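Long-range contact in putative rubredoxin reductase (Rhodopseudomonas palustris, PDB 3FG2), which probably passes electrons from NADH through its bound FAD to a ferredoxin that serves the CYP199A2 system: residues 1-7 with 97-103. Numbering follows the deposited sequence.
Sequences NDTVLIA and IEYGHLV
L5 makes the largest single contribution to the contact between the parallel strands 4-7 and 101-103, because its methyls reach back to I97 of strand 96-98, and CD2 also to Y99 in the link between the strands. With chi1 at -114°, CD2 lies 3.7 Å from CG2 of I97, the two side chains crossing at a slant, and it also packs on CB of Y99. CB of L5 meets CD1 of L102 at 3.9 Å on the same face of the sheet. With CG of L102 anti to the backbone N (chi1 173°), CD1 turns back to L5 and sits 3.3 Å from its O, a close approach of a methyl to a backbone oxygen. CB of L102 lies 3.8 Å above the centre of the Y99 ring. On the other face V103 divides its branches: CG1 runs alongside CG2 of I6, whereas CG2 approaches CG1 of V4, both at 4.2 Å. The backbone ladder fixes this register. N of V103 donates almost straight to O of L5 (2.7 Å), and bonds from L5 N to H101 O and from A7 N to V103 O continue the pairing. At its start, T3 O accepts from G100 N (2.6 Å) and H101 N, so two successive amides share one acceptor. Strand 29-32 flanks 4-7 on its other side, and A7 leads into G8, G10 and G13, probably the GxGxxG turn of a Rossmann-type FAD-binding domain.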
ATOM      1  N   ASN A   1      18.561  26.669  -9.047  1.00 59.89           N
ATOM      2  CA  ASN A   1      18.958  25.459  -9.825  1.00 59.49           C
ATOM      3  C   ASN A   1      17.792  24.960 -10.683  1.00 59.09           C
ATOM      4  O   ASN A   1      16.646  25.372 -10.498  1.00 59.13           O
ATOM      5  CB  ASN A   1      19.418  24.353  -8.874  1.00 59.77           C
ATOM      6  CG  ASN A   1      20.164  23.244  -9.589  1.00 60.88           C
ATOM      7  OD1 ASN A   1      20.506  22.224  -8.991  1.00 61.99           O
ATOM      8  ND2 ASN A   1      20.427  23.442 -10.877  1.00 60.87           N
ATOM      9  N   ASP A   2      18.089  24.059 -11.613  1.00 58.54           N
ATOM     10  CA  ASP A   2      17.074  23.523 -12.516  1.00 57.41           C
ATOM     11  C   ASP A   2      16.738  22.057 -12.239  1.00 55.31           C
ATOM     12  O   ASP A   2      15.668  21.566 -12.612  1.00 54.68           O
ATOM     13  CB  ASP A   2      17.566  23.658 -13.957  1.00 59.07           C
ATOM     14  CG  ASP A   2      16.495  23.341 -14.968  1.00 60.18           C
ATOM     15  OD1 ASP A   2      16.844  23.104 -16.142  1.00 61.95           O
ATOM     16  OD2 ASP A   2      15.304  23.342 -14.588  1.00 61.56           O
ATOM     17  N   THR A   3      17.665  21.367 -11.586  1.00 52.73           N
ATOM     18  CA  THR A   3      17.512  19.955 -11.266  1.00 50.13           C
ATOM     19  C   THR A   3      16.367  19.622 -10.308  1.00 47.42           C
ATOM     20  O   THR A   3      16.079  20.366  -9.367  1.00 45.64           O
ATOM     21  CB  THR A   3      18.825  19.399 -10.674  1.00 51.07           C
ATOM     22  OG1 THR A   3      19.884  19.570 -11.627  1.00 52.31           O
ATOM     23  CG2 THR A   3      18.685  17.920 -10.337  1.00 50.39           C
ATOM     24  N   VAL A   4      15.713  18.494 -10.575  1.00 44.37           N
ATOM     25  CA  VAL A   4      14.621  18.003  -9.742  1.00 42.13           C
ATOM     26  C   VAL A   4      15.129  16.736  -9.076  1.00 40.54           C
ATOM     27  O   VAL A   4      15.455  15.753  -9.748  1.00 40.53           O
ATOM     28  CB  VAL A   4      13.365  17.646 -10.567  1.00 41.10           C
ATOM     29  CG1 VAL A   4      12.348  16.940  -9.676  1.00 40.36           C
ATOM     30  CG2 VAL A   4      12.755  18.901 -11.160  1.00 38.50           C
ATOM     31  N   LEU A   5      15.205  16.765  -7.753  1.00 38.63           N
ATOM     32  CA  LEU A   5      15.694  15.619  -7.004  1.00 36.61           C
ATOM     33  C   LEU A   5      14.548  14.811  -6.412  1.00 34.90           C
ATOM     34  O   LEU A   5      13.700  15.353  -5.699  1.00 34.14           O
ATOM     35  CB  LEU A   5      16.627  16.098  -5.888  1.00 37.33           C
ATOM     36  CG  LEU A   5      18.105  15.709  -5.982  1.00 38.37           C
ATOM     37  CD1 LEU A   5      18.605  15.858  -7.411  1.00 37.91           C
ATOM     38  CD2 LEU A   5      18.909  16.579  -5.023  1.00 37.35           C
ATOM     39  N   ILE A   6      14.525  13.514  -6.717  1.00 32.56           N
ATOM     40  CA  ILE A   6      13.487  12.631  -6.200  1.00 30.21           C
ATOM     41  C   ILE A   6      14.097  11.694  -5.171  1.00 30.04           C
ATOM     42  O   ILE A   6      15.010  10.923  -5.487  1.00 28.90           O
ATOM     43  CB  ILE A   6      12.870  11.768  -7.302  1.00 28.61           C
ATOM     44  CG1 ILE A   6      12.444  12.642  -8.480  1.00 26.71           C
ATOM     45  CG2 ILE A   6      11.675  11.013  -6.742  1.00 27.25           C
ATOM     46  CD1 ILE A   6      12.080  11.845  -9.713  1.00 25.58           C
ATOM     47  N   ALA A   7      13.583  11.769  -3.944  1.00 28.84           N
ATOM     48  CA  ALA A   7      14.051  10.938  -2.832  1.00 26.95           C
ATOM     49  C   ALA A   7      13.106   9.765  -2.637  1.00 25.75           C
ATOM     50  O   ALA A   7      12.020   9.924  -2.083  1.00 24.78           O
ATOM     51  CB  ALA A   7      14.108  11.763  -1.563  1.00 23.86           C
ATOM     52  N   ILE A  97      23.910  17.330  -3.065  1.00 49.84           N
ATOM     53  CA  ILE A  97      23.445  17.826  -4.351  1.00 48.51           C
ATOM     54  C   ILE A  97      22.519  19.021  -4.210  1.00 49.17           C
ATOM     55  O   ILE A  97      21.732  19.097  -3.269  1.00 49.00           O
ATOM     56  CB  ILE A  97      22.705  16.715  -5.124  1.00 46.73           C
ATOM     57  CG1 ILE A  97      23.619  15.501  -5.280  1.00 44.56           C
ATOM     58  CG2 ILE A  97      22.265  17.228  -6.488  1.00 47.33           C
ATOM     59  CD1 ILE A  97      22.972  14.340  -5.988  1.00 43.33           C
ATOM     60  N   GLU A  98      22.631  19.963  -5.145  1.00 49.52           N
ATOM     61  CA  GLU A  98      21.767  21.138  -5.140  1.00 50.49           C
ATOM     62  C   GLU A  98      20.530  20.746  -5.930  1.00 48.65           C
ATOM     63  O   GLU A  98      20.605  19.921  -6.844  1.00 48.52           O
ATOM     64  CB  GLU A  98      22.425  22.325  -5.841  1.00 52.75           C
ATOM     65  CG  GLU A  98      23.690  22.843  -5.201  1.00 57.48           C
ATOM     66  CD  GLU A  98      24.195  24.093  -5.896  1.00 59.18           C
ATOM     67  OE1 GLU A  98      23.517  25.142  -5.806  1.00 60.85           O
ATOM     68  OE2 GLU A  98      25.261  24.024  -6.544  1.00 61.46           O
ATOM     69  N   TYR A  99      19.395  21.336  -5.587  1.00 45.14           N
ATOM     70  CA  TYR A  99      18.172  21.016  -6.293  1.00 42.76           C
ATOM     71  C   TYR A  99      17.350  22.261  -6.575  1.00 42.42           C
ATOM     72  O   TYR A  99      17.432  23.252  -5.842  1.00 41.98           O
ATOM     73  CB  TYR A  99      17.342  20.005  -5.481  1.00 41.40           C
ATOM     74  CG  TYR A  99      16.866  20.505  -4.127  1.00 38.38           C
ATOM     75  CD1 TYR A  99      15.837  21.441  -4.026  1.00 37.52           C
ATOM     76  CD2 TYR A  99      17.466  20.062  -2.949  1.00 36.60           C
ATOM     77  CE1 TYR A  99      15.422  21.926  -2.794  1.00 35.03           C
ATOM     78  CE2 TYR A  99      17.058  20.542  -1.712  1.00 34.09           C
ATOM     79  CZ  TYR A  99      16.039  21.474  -1.643  1.00 35.10           C
ATOM     80  OH  TYR A  99      15.650  21.972  -0.425  1.00 33.43           O
ATOM     81  N   GLY A 100      16.581  22.207  -7.659  1.00 41.91           N
ATOM     82  CA  GLY A 100      15.706  23.310  -8.005  1.00 39.79           C
ATOM     83  C   GLY A 100      14.430  23.023  -7.237  1.00 39.47           C
ATOM     84  O   GLY A 100      13.889  23.882  -6.535  1.00 39.69           O
ATOM     85  N   HIS A 101      13.956  21.787  -7.375  1.00 37.70           N
ATOM     86  CA  HIS A 101      12.764  21.331  -6.676  1.00 35.82           C
ATOM     87  C   HIS A 101      13.029  19.923  -6.150  1.00 34.45           C
ATOM     88  O   HIS A 101      13.597  19.077  -6.853  1.00 34.60           O
ATOM     89  CB  HIS A 101      11.545  21.333  -7.604  1.00 35.12           C
ATOM     90  CG  HIS A 101      10.238  21.339  -6.871  1.00 34.91           C
ATOM     91  ND1 HIS A 101       9.714  20.215  -6.270  1.00 35.94           N
ATOM     92  CD2 HIS A 101       9.386  22.351  -6.579  1.00 35.02           C
ATOM     93  CE1 HIS A 101       8.599  20.533  -5.637  1.00 35.37           C
ATOM     94  NE2 HIS A 101       8.378  21.823  -5.808  1.00 35.73           N
ATOM     95  N   LEU A 102      12.633  19.690  -4.903  1.00 32.07           N
ATOM     96  CA  LEU A 102      12.822  18.399  -4.242  1.00 32.25           C
ATOM     97  C   LEU A 102      11.504  17.641  -4.091  1.00 31.11           C
ATOM     98  O   LEU A 102      10.525  18.176  -3.566  1.00 31.76           O
ATOM     99  CB  LEU A 102      13.452  18.607  -2.858  1.00 31.26           C
ATOM    100  CG  LEU A 102      13.579  17.381  -1.947  1.00 31.26           C
ATOM    101  CD1 LEU A 102      14.408  16.313  -2.638  1.00 30.14           C
ATOM    102  CD2 LEU A 102      14.219  17.785  -0.619  1.00 31.22           C
ATOM    103  N   VAL A 103      11.488  16.397  -4.555  1.00 29.57           N
ATOM    104  CA  VAL A 103      10.298  15.557  -4.458  1.00 29.48           C
ATOM    105  C   VAL A 103      10.530  14.424  -3.455  1.00 29.20           C
ATOM    106  O   VAL A 103      11.411  13.582  -3.642  1.00 28.80           O
ATOM    107  CB  VAL A 103       9.929  14.945  -5.835  1.00 28.92           C
ATOM    108  CG1 VAL A 103       8.829  13.909  -5.673  1.00 29.96           C
ATOM    109  CG2 VAL A 103       9.470  16.041  -6.785  1.00 28.20           C
TER